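PDB 1HJQ: beta-1,4-galactanase from Humicola insolens, which hydrolyses the beta-1,4-galactosidic linkages of type I arabinogalactans as a family 53 glycoside hydrolase. Local coordinates for residues A[75-83]-A[109-120]. Sequence-based numbering, arbitrary orientation.
Sequences GLYINFHYS and LYNYTLDSMNRF. With NAG (2-acetamido-2-deoxy-beta-D-glucopyranose), chain B.
Ile-78, Phe-80 and Tyr-82 lie level with Met-117, Thr-113 and Leu-109 in turn, each pair being nearest by CA, because helix 109-120 runs nearly antiparallel to strand 75-80, at 154° with the axes 11.8 Å apart. This is the strand-to-helix interface of a beta/alpha barrel in miniature: a strand turns every second side chain outward onto the helix that follows it. Phe-80 is central. Ser-116 CB lies at the edge of the Phe-80 ring, near its plane, while Met-117, bent at both chi2 and chi3, brings its CE to 3.8 Å from Phe-80 CZ. The rings of Phe-80 and Tyr-112 lie obliquely, planes at 65°, and the Tyr-82 ring meets Tyr-112 rim to rim, completing an aromatic cluster. Leu-109 CD1 sits squarely over one face of the Tyr-82 ring, 3.4 Å from its centroid, in a CH-pi contact. The phenol then reaches the helix: Tyr-82 OH donates to Thr-113 OG1 (2.9 Å), and that hydroxyl in turn donates a hydrogen bond to Leu-109 O, which also accepts from Thr-113 N on the other face of its carbonyl plane. A water links Tyr-82 N with Tyr-112 OH. Toward the strand's start, Ile-78 CG1 lies over one face of the Phe-120 ring, and Leu-76 CD2 approaches obliquely. Around this interface, Ala-66 of helix 59-71 touches Leu-76 and Phe-120, whereas Val-130 of the adjacent strand 129-132 lies against Phe-80 and Met-117, and Ile-132 against Tyr-82.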
loop_
_atom_site.group_PDB
_atom_site.type_symbol
_atom_site.label_atom_id
_atom_site.label_comp_id
_atom_site.label_asym_id
_atom_site.label_seq_id
_atom_site.Cartn_x
_atom_site.Cartn_y
_atom_site.Cartn_z
ATOM N N GLY A 75 10.185 8.872 4.254
ATOM C CA GLY A 75 9.467 8.248 5.348
ATOM C C GLY A 75 9.199 6.790 5.021
ATOM O O GLY A 75 9.357 6.353 3.870
ATOM N N LEU A 76 8.766 6.038 6.023
ATOM C CA LEU A 76 8.515 4.623 5.848
ATOM C C LEU A 76 7.077 4.185 6.146
ATOM O O LEU A 76 6.492 4.555 7.161
ATOM C CB LEU A 76 9.487 3.840 6.734
ATOM C CG LEU A 76 9.406 2.316 6.711
ATOM C CD1 LEU A 76 9.736 1.807 5.307
ATOM C CD2 LEU A 76 10.371 1.747 7.731
ATOM N N TYR A 77 6.527 3.383 5.244
ATOM C CA TYR A 77 5.180 2.841 5.367
ATOM C C TYR A 77 5.351 1.324 5.179
ATOM O O TYR A 77 5.586 0.838 4.060
ATOM C CB TYR A 77 4.289 3.472 4.281
ATOM C CG TYR A 77 2.932 2.829 3.994
ATOM C CD1 TYR A 77 2.490 1.685 4.672
ATOM C CD2 TYR A 77 2.116 3.343 2.982
ATOM C CE1 TYR A 77 1.278 1.075 4.337
ATOM C CE2 TYR A 77 0.904 2.742 2.638
ATOM C CZ TYR A 77 0.490 1.610 3.310
ATOM O OH TYR A 77 -0.692 1.007 2.928
ATOM N N ILE A 78 5.276 0.594 6.291
ATOM C CA ILE A 78 5.422 -0.860 6.284
ATOM C C ILE A 78 4.073 -1.499 5.989
ATOM O O ILE A 78 3.091 -1.250 6.680
ATOM C CB ILE A 78 5.958 -1.383 7.644
ATOM C CG1 ILE A 78 7.399 -0.903 7.859
ATOM C CG2 ILE A 78 5.894 -2.913 7.684
ATOM C CD1 ILE A 78 8.428 -1.541 6.931
ATOM N N ASN A 79 4.047 -2.328 4.953
ATOM C CA ASN A 79 2.839 -2.998 4.498
ATOM C C ASN A 79 2.893 -4.505 4.743
ATOM O O ASN A 79 3.442 -5.251 3.933
ATOM C CB ASN A 79 2.673 -2.689 3.006
ATOM C CG ASN A 79 1.663 -3.580 2.309
ATOM O OD1 ASN A 79 1.827 -3.872 1.132
ATOM N ND2 ASN A 79 0.619 -4.000 3.015
ATOM N N PHE A 80 2.326 -4.939 5.867
ATOM C CA PHE A 80 2.285 -6.353 6.239
ATOM C C PHE A 80 1.271 -7.106 5.402
ATOM O O PHE A 80 0.128 -6.678 5.305
ATOM C CB PHE A 80 1.867 -6.527 7.704
ATOM C CG PHE A 80 2.978 -6.331 8.689
ATOM C CD1 PHE A 80 4.135 -7.104 8.617
ATOM C CD2 PHE A 80 2.868 -5.382 9.700
ATOM C CE1 PHE A 80 5.167 -6.933 9.531
ATOM C CE2 PHE A 80 3.897 -5.207 10.617
ATOM C CZ PHE A 80 5.050 -5.986 10.529
ATOM N N HIS A 81 1.677 -8.222 4.808
ATOM C CA HIS A 81 0.744 -9.027 4.033
ATOM C C HIS A 81 0.297 -10.197 4.900
ATOM O O HIS A 81 -0.696 -10.859 4.600
ATOM C CB HIS A 81 1.385 -9.571 2.751
ATOM C CG HIS A 81 1.440 -8.582 1.630
ATOM N ND1 HIS A 81 1.128 -8.916 0.329
ATOM C CD2 HIS A 81 1.789 -7.274 1.610
ATOM C CE1 HIS A 81 1.281 -7.856 -0.445
ATOM N NE2 HIS A 81 1.683 -6.847 0.308
ATOM N N TYR A 82 1.035 -10.440 5.978
ATOM C CA TYR A 82 0.740 -11.541 6.893
ATOM C C TYR A 82 0.518 -12.830 6.127
ATOM O O TYR A 82 -0.454 -13.552 6.352
ATOM C CB TYR A 82 -0.487 -11.222 7.746
ATOM C CG TYR A 82 -0.264 -10.073 8.697
ATOM C CD1 TYR A 82 0.919 -9.987 9.442
ATOM C CD2 TYR A 82 -1.238 -9.097 8.885
ATOM C CE1 TYR A 82 1.123 -8.967 10.350
ATOM C CE2 TYR A 82 -1.046 -8.070 9.794
ATOM C CZ TYR A 82 0.138 -8.012 10.528
ATOM O OH TYR A 82 0.331 -7.014 11.463
ATOM N N SER A 83 1.446 -13.102 5.216
ATOM C CA SER A 83 1.412 -14.287 4.383
ATOM C C SER A 83 2.839 -14.533 3.880
ATOM O O SER A 83 3.691 -13.649 3.989
ATOM C CB SER A 83 0.463 -14.046 3.209
ATOM O OG SER A 83 0.321 -15.204 2.414
ATOM N N LEU A 109 0.071 -13.826 15.445
ATOM C CA LEU A 109 0.045 -12.585 14.689
ATOM C C LEU A 109 0.639 -11.475 15.548
ATOM O O LEU A 109 1.330 -10.588 15.041
ATOM C CB LEU A 109 -1.382 -12.225 14.290
ATOM C CG LEU A 109 -1.468 -10.989 13.397
ATOM C CD1 LEU A 109 -0.797 -11.284 12.060
ATOM C CD2 LEU A 109 -2.929 -10.594 13.194
ATOM N N TYR A 110 0.369 -11.541 16.850
ATOM C CA TYR A 110 0.885 -10.561 17.795
ATOM C C TYR A 110 2.401 -10.681 17.947
ATOM O O TYR A 110 3.117 -9.686 17.793
ATOM C CB TYR A 110 0.210 -10.726 19.160
ATOM C CG TYR A 110 0.858 -9.923 20.272
ATOM C CD1 TYR A 110 1.876 -10.465 21.055
ATOM C CD2 TYR A 110 0.468 -8.609 20.526
ATOM C CE1 TYR A 110 2.489 -9.716 22.067
ATOM C CE2 TYR A 110 1.074 -7.851 21.532
ATOM C CZ TYR A 110 2.082 -8.409 22.298
ATOM O OH TYR A 110 2.674 -7.656 23.288
ATOM N N ASN A 111 2.897 -11.882 18.251
ATOM C CA ASN A 111 4.340 -12.064 18.406
ATOM C C ASN A 111 5.056 -11.638 17.134
ATOM O O ASN A 111 6.062 -10.926 17.181
ATOM C CB ASN A 111 4.704 -13.522 18.690
ATOM C CG ASN A 111 4.160 -14.025 20.007
ATOM O OD1 ASN A 111 3.844 -13.242 20.903
ATOM N ND2 ASN A 111 4.072 -15.347 20.125
ATOM N N TYR A 112 4.527 -12.081 15.998
ATOM C CA TYR A 112 5.118 -11.768 14.707
ATOM C C TYR A 112 5.235 -10.271 14.483
ATOM O O TYR A 112 6.324 -9.764 14.202
ATOM C CB TYR A 112 4.301 -12.393 13.570
ATOM C CG TYR A 112 4.747 -11.922 12.203
ATOM C CD1 TYR A 112 5.978 -12.308 11.680
ATOM C CD2 TYR A 112 3.975 -11.030 11.469
ATOM C CE1 TYR A 112 6.432 -11.813 10.461
ATOM C CE2 TYR A 112 4.418 -10.527 10.251
ATOM C CZ TYR A 112 5.646 -10.921 9.753
ATOM O OH TYR A 112 6.086 -10.422 8.551
ATOM N N THR A 113 4.110 -9.572 14.597
ATOM C CA THR A 113 4.087 -8.131 14.398
ATOM C C THR A 113 4.991 -7.464 15.417
ATOM O O THR A 113 5.807 -6.613 15.067
ATOM C CB THR A 113 2.669 -7.567 14.545
ATOM O OG1 THR A 113 1.801 -8.210 13.604
ATOM C CG2 THR A 113 2.665 -6.065 14.284
ATOM N N LEU A 114 4.849 -7.866 16.678
ATOM C CA LEU A 114 5.657 -7.319 17.767
ATOM C C LEU A 114 7.147 -7.407 17.444
ATOM O O LEU A 114 7.845 -6.398 17.401
ATOM C CB LEU A 114 5.381 -8.078 19.065
ATOM C CG LEU A 114 6.236 -7.648 20.263
ATOM C CD1 LEU A 114 5.918 -6.203 20.626
ATOM C CD2 LEU A 114 5.974 -8.573 21.441
ATOM N N ASP A 115 7.627 -8.622 17.220
ATOM C CA ASP A 115 9.028 -8.830 16.908
ATOM C C ASP A 115 9.446 -8.071 15.660
ATOM O O ASP A 115 10.519 -7.472 15.630
ATOM C CB ASP A 115 9.313 -10.320 16.740
ATOM C CG ASP A 115 9.100 -11.097 18.029
ATOM O OD1 ASP A 115 8.711 -10.473 19.040
ATOM O OD2 ASP A 115 9.316 -12.331 18.035
ATOM N N SER A 116 8.597 -8.081 14.638
ATOM C CA SER A 116 8.909 -7.383 13.400
ATOM C C SER A 116 9.106 -5.884 13.629
ATOM O O SER A 116 10.091 -5.300 13.171
ATOM C CB SER A 116 7.802 -7.597 12.370
ATOM O OG SER A 116 7.755 -8.936 11.923
ATOM N N MET A 117 8.166 -5.253 14.322
ATOM C CA MET A 117 8.283 -3.828 14.584
ATOM C C MET A 117 9.520 -3.541 15.427
ATOM O O MET A 117 10.247 -2.577 15.178
ATOM C CB MET A 117 7.026 -3.319 15.279
ATOM C CG MET A 117 5.787 -3.331 14.387
ATOM S SD MET A 117 5.785 -2.048 13.099
ATOM C CE MET A 117 6.718 -2.864 11.796
ATOM N N ASN A 118 9.772 -4.388 16.420
ATOM C CA ASN A 118 10.939 -4.202 17.273
ATOM C C ASN A 118 12.210 -4.357 16.453
ATOM O O ASN A 118 13.268 -3.842 16.810
ATOM C CB ASN A 118 10.934 -5.203 18.431
ATOM C CG ASN A 118 10.057 -4.754 19.579
ATOM O OD1 ASN A 118 10.048 -3.579 19.938
ATOM N ND2 ASN A 118 9.325 -5.690 20.173
ATOM N N ARG A 119 12.099 -5.067 15.341
ATOM C CA ARG A 119 13.242 -5.278 14.473
ATOM C C ARG A 119 13.686 -3.926 13.907
ATOM O O ARG A 119 14.881 -3.637 13.819
ATOM C CB ARG A 119 12.859 -6.231 13.351
ATOM C CG ARG A 119 14.031 -6.774 12.594
ATOM C CD ARG A 119 14.891 -7.678 13.453
ATOM N NE ARG A 119 16.089 -8.062 12.715
ATOM C CZ ARG A 119 16.104 -8.903 11.684
ATOM N NH1 ARG A 119 14.983 -9.473 11.263
ATOM N NH2 ARG A 119 17.245 -9.152 11.054
ATOM N N PHE A 120 12.715 -3.097 13.533
ATOM C CA PHE A 120 13.018 -1.771 13.008
ATOM C C PHE A 120 13.474 -0.851 14.139
ATOM O O PHE A 120 14.429 -0.091 13.987
ATOM C CB PHE A 120 11.792 -1.164 12.319
ATOM C CG PHE A 120 11.488 -1.770 10.986
ATOM C CD1 PHE A 120 10.579 -2.814 10.868
ATOM C CD2 PHE A 120 12.136 -1.314 9.845
ATOM C CE1 PHE A 120 10.321 -3.400 9.633
ATOM C CE2 PHE A 120 11.886 -1.892 8.604
ATOM C CZ PHE A 120 10.978 -2.936 8.498
HETATM C C1 NAG B . 4.046 -15.969 21.436
HETATM C C2 NAG B . 3.939 -17.497 21.296
HETATM C C3 NAG B . 3.934 -18.153 22.689
HETATM C C4 NAG B . 5.151 -17.683 23.496
HETATM C C5 NAG B . 5.138 -16.155 23.553
HETATM C C6 NAG B . 6.278 -15.559 24.361
HETATM C C7 NAG B . 2.752 -18.685 19.565
HETATM C C8 NAG B . 1.641 -19.719 19.494
HETATM N N2 NAG B . 2.722 -17.828 20.580
HETATM O O3 NAG B . 3.958 -19.566 22.562
HETATM O O4 NAG B . 5.111 -18.221 24.812
HETATM O O5 NAG B . 5.206 -15.617 22.210
HETATM O O6 NAG B . 7.203 -14.883 23.528
HETATM O O7 NAG B . 3.631 -18.671 18.705
HETATM O O HOH W 1 3.694 -9.806 6.728
#